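PDB 3LWJ: putative TetR-family transcriptional regulator from Syntrophomonas wolfei subsp. wolfei, which probably binds DNA through an N-terminal helix-turn-helix and acts as a transcriptional regulator of the TetR family. Local coordinates for residues Val81-Leu85 with Tyr86-Ile90; Ser167-Lys170 with Trp171-Lys175. All blocks are in the same frame, centred on the assembly; numbering follows the deposited sequence. Where two conformers were deposited one is given.

Overall arrangement
Interactions 1 and 2 mark a helix start and a helix end in the all-helical chain. Interaction 1 (81-90) lies where the loop after helix 56-79 passes into helix 85-102; interaction 2 (167-175) closes helix 153-173. Their centres lie about 27 Å apart and their nearest atoms about 12 Å apart, without touching. Helix 85-102, begun by interaction 1, runs on to meet interaction 2, where Met97, Phe100 and Ala101 pack against Ser167, Leu168 and Trp171. Helix 179-195 touches both, and so does the second subunit. The predicted helix-turn-helix, residues 34-53, belongs to neither contact. A bound 1,2-ethanediol, probably from the crystallisation liquor, lies about 4 Å from the side chain of Phe89.

Interaction 1 (Val81-Leu85 with Tyr86-Ile90); sequences VEKDL and YERFI
Arg88 and Glu87 reach back to Glu82 and Asp84 in a local helix-start contact, where the loop after helix 56-79 runs into helix 85-102. Asp84 is the N-cap: its OD2 accepts from Glu87 N at 2.9 Å, using the lone pair that faces away from OD1. With CG anti to the backbone N (chi1 -175°), the carboxylate swings forward to this first-turn amide. Asp84 is also held through its own N, which donates to Glu82 OE2 at 3.0 Å, so Glu82 acts as a second shell to the cap. Glu82 CD lies 3.8 Å from Glu87 CG, the two chains crossing at about a right angle.

The Arg88 chain, extended from CG to NE, runs back beside the loop. NE donates to Glu82 O at 2.6 Å with an N-H...O angle of 161°, the oxygen lying at the guanidinium edge, close to its plane; NH2 adds a weak bond to that same carbonyl. Over one guanidinium face sits Leu85 CD2, 3.9 Å from Arg88 NH1, and Tyr79 adds a cation-pi contact. Lys83 NZ comes within 3.7 Å of Arg88 NH2, a pairing of like charges probably eased by the hydrogen bond from NZ to Tyr79 O. Replacing Arg88 by an alanine removes the guanidinium, which would probably leave Glu82 O without that donor, Tyr79 without its cation-pi partner and the loop freer to move. Farther out, Tyr86 and Phe89 pack on helix 179-195 and on Leu198 and Leu197 of the second subunit. Asp84 O and Leu85 O accept from Arg88 N and Phe89 N, beginning the regular helical ladder behind an aspartate N-cap.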
loop_
_atom_site.group_PDB
_atom_site.type_symbol
_atom_site.label_atom_id
_atom_site.label_comp_id
_atom_site.label_asym_id
_atom_site.label_seq_id
_atom_site.Cartn_x
_atom_site.Cartn_y
_atom_site.Cartn_z
ATOM N N VAL A 81 -28.359 9.059 -9.013
ATOM C CA VAL A 81 -29.505 8.871 -8.144
ATOM C C VAL A 81 -29.259 9.418 -6.741
ATOM O O VAL A 81 -30.106 10.094 -6.219
ATOM C CB VAL A 81 -30.008 7.400 -8.132
ATOM C CG1 VAL A 81 -28.927 6.470 -7.696
ATOM C CG2 VAL A 81 -31.234 7.265 -7.246
ATOM N N GLU A 82 -28.104 9.190 -6.141
ATOM C CA GLU A 82 -27.871 9.775 -4.821
ATOM C C GLU A 82 -27.119 11.084 -4.941
ATOM O O GLU A 82 -26.006 11.111 -5.463
ATOM C CB GLU A 82 -27.095 8.822 -3.908
ATOM C CG GLU A 82 -26.788 9.434 -2.521
ATOM C CD GLU A 82 -27.996 9.728 -1.670
ATOM O OE1 GLU A 82 -28.763 8.791 -1.345
ATOM O OE2 GLU A 82 -28.187 10.918 -1.325
ATOM N N LYS A 83 -27.702 12.149 -4.395
ATOM C CA LYS A 83 -27.136 13.490 -4.510
ATOM C C LYS A 83 -26.502 14.011 -3.224
ATOM O O LYS A 83 -25.695 14.898 -3.293
ATOM C CB LYS A 83 -28.175 14.493 -5.057
ATOM C CG LYS A 83 -28.797 14.083 -6.401
ATOM C CD LYS A 83 -27.818 14.235 -7.578
ATOM C CE LYS A 83 -28.261 13.411 -8.807
ATOM N NZ LYS A 83 -27.212 13.363 -9.889
ATOM N N ASP A 84 -26.808 13.448 -2.060
ATOM C CA ASP A 84 -26.119 13.855 -0.835
ATOM C C ASP A 84 -24.621 13.470 -0.917
ATOM O O ASP A 84 -24.270 12.316 -1.133
ATOM C CB ASP A 84 -26.779 13.215 0.393
ATOM C CG ASP A 84 -26.185 13.710 1.683
ATOM O OD1 ASP A 84 -26.688 14.717 2.205
ATOM O OD2 ASP A 84 -25.219 13.095 2.190
ATOM N N LEU A 85 -23.738 14.452 -0.750
ATOM C CA LEU A 85 -22.345 14.237 -1.027
ATOM C C LEU A 85 -21.651 13.407 0.033
ATOM O O LEU A 85 -20.697 12.697 -0.293
ATOM C CB LEU A 85 -21.625 15.561 -1.231
ATOM C CG LEU A 85 -22.160 16.455 -2.354
ATOM C CD1 LEU A 85 -21.208 17.639 -2.431
ATOM C CD2 LEU A 85 -22.296 15.734 -3.733
ATOM N N TYR A 86 -22.128 13.481 1.274
ATOM C CA TYR A 86 -21.653 12.634 2.365
ATOM C C TYR A 86 -22.081 11.186 2.188
ATOM O O TYR A 86 -21.294 10.263 2.425
ATOM C CB TYR A 86 -22.143 13.115 3.751
ATOM C CG TYR A 86 -21.735 12.146 4.850
ATOM C CD1 TYR A 86 -20.413 12.087 5.292
ATOM C CD2 TYR A 86 -22.634 11.233 5.376
ATOM C CE1 TYR A 86 -20.017 11.184 6.262
ATOM C CE2 TYR A 86 -22.241 10.320 6.351
ATOM C CZ TYR A 86 -20.931 10.313 6.789
ATOM O OH TYR A 86 -20.536 9.415 7.744
ATOM N N GLU A 87 -23.341 10.979 1.811
ATOM C CA GLU A 87 -23.803 9.632 1.508
ATOM C C GLU A 87 -22.949 9.040 0.415
ATOM O O GLU A 87 -22.524 7.875 0.511
ATOM C CB GLU A 87 -25.265 9.623 1.080
ATOM C CG GLU A 87 -25.866 8.237 1.061
ATOM C CD GLU A 87 -26.242 7.717 2.442
ATOM O OE1 GLU A 87 -26.560 8.506 3.346
ATOM O OE2 GLU A 87 -26.239 6.496 2.617
ATOM N N ARG A 88 -22.679 9.835 -0.618
ATOM C CA ARG A 88 -21.785 9.411 -1.699
ATOM C C ARG A 88 -20.366 9.042 -1.202
ATOM O O ARG A 88 -19.769 8.048 -1.640
ATOM C CB ARG A 88 -21.644 10.524 -2.734
ATOM C CG ARG A 88 -22.881 10.865 -3.565
ATOM C CD ARG A 88 -22.527 11.945 -4.557
ATOM N NE ARG A 88 -23.613 12.245 -5.493
ATOM C CZ ARG A 88 -23.462 12.957 -6.601
ATOM N NH1 ARG A 88 -22.277 13.456 -6.937
ATOM N NH2 ARG A 88 -24.505 13.179 -7.377
ATOM N N PHE A 89 -19.836 9.864 -0.295
ATOM C CA PHE A 89 -18.473 9.712 0.212
ATOM C C PHE A 89 -18.272 8.338 0.817
ATOM O O PHE A 89 -17.297 7.653 0.513
ATOM C CB PHE A 89 -18.187 10.802 1.256
ATOM C CG PHE A 89 -16.763 10.871 1.700
ATOM C CD1 PHE A 89 -15.771 11.252 0.816
ATOM C CD2 PHE A 89 -16.413 10.546 3.007
ATOM C CE1 PHE A 89 -14.463 11.302 1.208
ATOM C CE2 PHE A 89 -15.089 10.615 3.411
ATOM C CZ PHE A 89 -14.115 10.991 2.506
ATOM N N ILE A 90 -19.213 7.932 1.648
ATOM C CA ILE A 90 -19.156 6.623 2.263
ATOM C C ILE A 90 -19.464 5.521 1.287
ATOM O O ILE A 90 -18.668 4.582 1.141
ATOM C CB ILE A 90 -20.124 6.477 3.425
ATOM C CG1 ILE A 90 -19.864 7.574 4.454
ATOM C CG2 ILE A 90 -19.953 5.136 4.028
ATOM C CD1 ILE A 90 -18.386 7.719 4.877
#

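Interaction 2 (Ser167-Lys170 with Trp171-Lys175); sequences SLYK and WVVLK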
loop_
_atom_site.group_PDB
_atom_site.type_symbol
_atom_site.label_atom_id
_atom_site.label_comp_id
_atom_site.label_asym_id
_atom_site.label_seq_id
_atom_site.Cartn_x
_atom_site.Cartn_y
_atom_site.Cartn_z
ATOM N N SER A 167 -5.983 -2.586 2.552
ATOM C CA SER A 167 -7.016 -3.503 3.079
ATOM C C SER A 167 -7.335 -4.622 2.046
ATOM O O SER A 167 -7.612 -5.760 2.433
ATOM C CB SER A 167 -8.257 -2.689 3.456
ATOM O OG SER A 167 -8.946 -2.335 2.269
ATOM N N LEU A 168 -7.314 -4.320 0.731
ATOM C CA LEU A 168 -7.457 -5.362 -0.308
ATOM C C LEU A 168 -6.344 -6.408 -0.148
ATOM O O LEU A 168 -6.571 -7.602 -0.151
ATOM C CB LEU A 168 -7.349 -4.743 -1.720
ATOM C CG LEU A 168 -7.563 -5.658 -2.938
ATOM C CD1 LEU A 168 -8.898 -6.466 -2.811
ATOM C CD2 LEU A 168 -7.474 -4.801 -4.270
ATOM N N TYR A 169 -5.112 -5.934 -0.015
ATOM C CA TYR A 169 -3.968 -6.823 0.124
ATOM C C TYR A 169 -4.116 -7.743 1.343
ATOM O O TYR A 169 -3.865 -8.940 1.256
ATOM C CB TYR A 169 -2.676 -6.003 0.172
ATOM C CG TYR A 169 -1.483 -6.628 0.870
ATOM C CD1 TYR A 169 -0.585 -7.434 0.194
ATOM C CD2 TYR A 169 -1.223 -6.355 2.208
ATOM C CE1 TYR A 169 0.537 -7.974 0.853
ATOM C CE2 TYR A 169 -0.096 -6.870 2.864
ATOM C CZ TYR A 169 0.772 -7.688 2.185
ATOM O OH TYR A 169 1.896 -8.189 2.847
ATOM N N LYS A 170 -4.562 -7.201 2.464
ATOM C CA LYS A 170 -4.747 -8.019 3.669
ATOM C C LYS A 170 -5.865 -9.049 3.536
ATOM O O LYS A 170 -5.820 -10.112 4.188
ATOM C CB LYS A 170 -4.977 -7.155 4.912
ATOM C CG LYS A 170 -3.770 -6.313 5.304
ATOM C CD LYS A 170 -3.879 -5.630 6.736
ATOM C CE LYS A 170 -4.016 -6.604 7.919
ATOM N NZ LYS A 170 -3.396 -6.108 9.202
ATOM N N TRP A 171 -6.864 -8.767 2.708
ATOM C CA TRP A 171 -7.931 -9.752 2.480
ATOM C C TRP A 171 -7.478 -10.815 1.493
ATOM O O TRP A 171 -7.374 -12.006 1.849
ATOM C CB TRP A 171 -9.187 -9.074 1.987
ATOM C CG TRP A 171 -10.233 -9.995 1.449
ATOM C CD1 TRP A 171 -10.829 -11.037 2.099
ATOM C CD2 TRP A 171 -10.850 -9.921 0.162
ATOM N NE1 TRP A 171 -11.756 -11.635 1.277
ATOM C CE2 TRP A 171 -11.792 -10.959 0.086
ATOM C CE3 TRP A 171 -10.702 -9.069 -0.932
ATOM C CZ2 TRP A 171 -12.571 -11.182 -1.045
ATOM C CZ3 TRP A 171 -11.491 -9.291 -2.059
ATOM C CH2 TRP A 171 -12.403 -10.341 -2.106
ATOM N N VAL A 172 -7.152 -10.375 0.270
ATOM C CA VAL A 172 -6.919 -11.293 -0.833
ATOM C C VAL A 172 -5.517 -11.913 -0.838
ATOM O O VAL A 172 -5.365 -13.022 -1.326
ATOM C CB VAL A 172 -7.278 -10.647 -2.237
ATOM C CG1 VAL A 172 -6.169 -9.680 -2.736
ATOM C CG2 VAL A 172 -7.552 -11.726 -3.246
ATOM N N VAL A 173 -4.498 -11.229 -0.325
ATOM C CA VAL A 173 -3.172 -11.835 -0.276
ATOM C C VAL A 173 -2.855 -12.451 1.102
ATOM O O VAL A 173 -2.550 -13.644 1.169
ATOM C CB VAL A 173 -2.056 -10.898 -0.711
ATOM C CG1 VAL A 173 -0.694 -11.534 -0.474
ATOM C CG2 VAL A 173 -2.231 -10.521 -2.196
ATOM N N LEU A 174 -2.907 -11.670 2.179
ATOM C CA LEU A 174 -2.606 -12.208 3.518
ATOM C C LEU A 174 -3.660 -13.162 4.062
ATOM O O LEU A 174 -3.347 -14.022 4.894
ATOM C CB LEU A 174 -2.434 -11.101 4.548
ATOM C CG LEU A 174 -1.297 -10.116 4.358
ATOM C CD1 LEU A 174 -1.109 -9.379 5.673
ATOM C CD2 LEU A 174 -0.040 -10.857 3.987
ATOM N N LYS A 175 -4.892 -13.036 3.586
ATOM C CA LYS A 175 -6.014 -13.795 4.146
ATOM C C LYS A 175 -6.075 -13.537 5.649
ATOM O O LYS A 175 -6.378 -14.437 6.391
ATOM C CB LYS A 175 -5.855 -15.315 3.928
ATOM C CG LYS A 175 -5.286 -15.784 2.591
ATOM C CD LYS A 175 -6.344 -15.802 1.509
ATOM C CE LYS A 175 -5.777 -16.339 0.191
ATOM N NZ LYS A 175 -6.405 -15.641 -0.972
#
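Tyr169 O takes two backbone donors at the end of helix 153-173, Val173 N at 2.9 Å and Leu174 N at 3.0 Å. The Leu174 bond lies in the carbonyl plane with an N-H...O angle of 161°, whereas Val173 N stands about 30° out of that plane. Just before it, Leu168 O receives Val172 N at 2.9 Å in a nearly straight bond, and weakly Trp171 N, whose better acceptor is Ser167 O. The i+5 bond from Leu174 N, added to the i+4 bond from Val173 N, marks a wider, pi-type turn in the last part of the helix, and Lys175, with positive phi, is the residue that leaves it. Lys175 NZ folds back to donate to Val172 O at 2.8 Å, while Lys170 is backbone-bonded to Ala176. The Tyr169 ring slants past Val173 and Leu174, with Tyr169 CZ 3.7 Å from Leu174 CD2. Its hydroxyl is hydrogen-bonded to Asp121 of the second subunit, and Lys170 NZ to His158 of that subunit. Leu168 CD1 meets the edge of the Trp171 indole, 3.7 Å from Trp171 CE3. Ser167 OG is bonded to Ile163 O within its own helix.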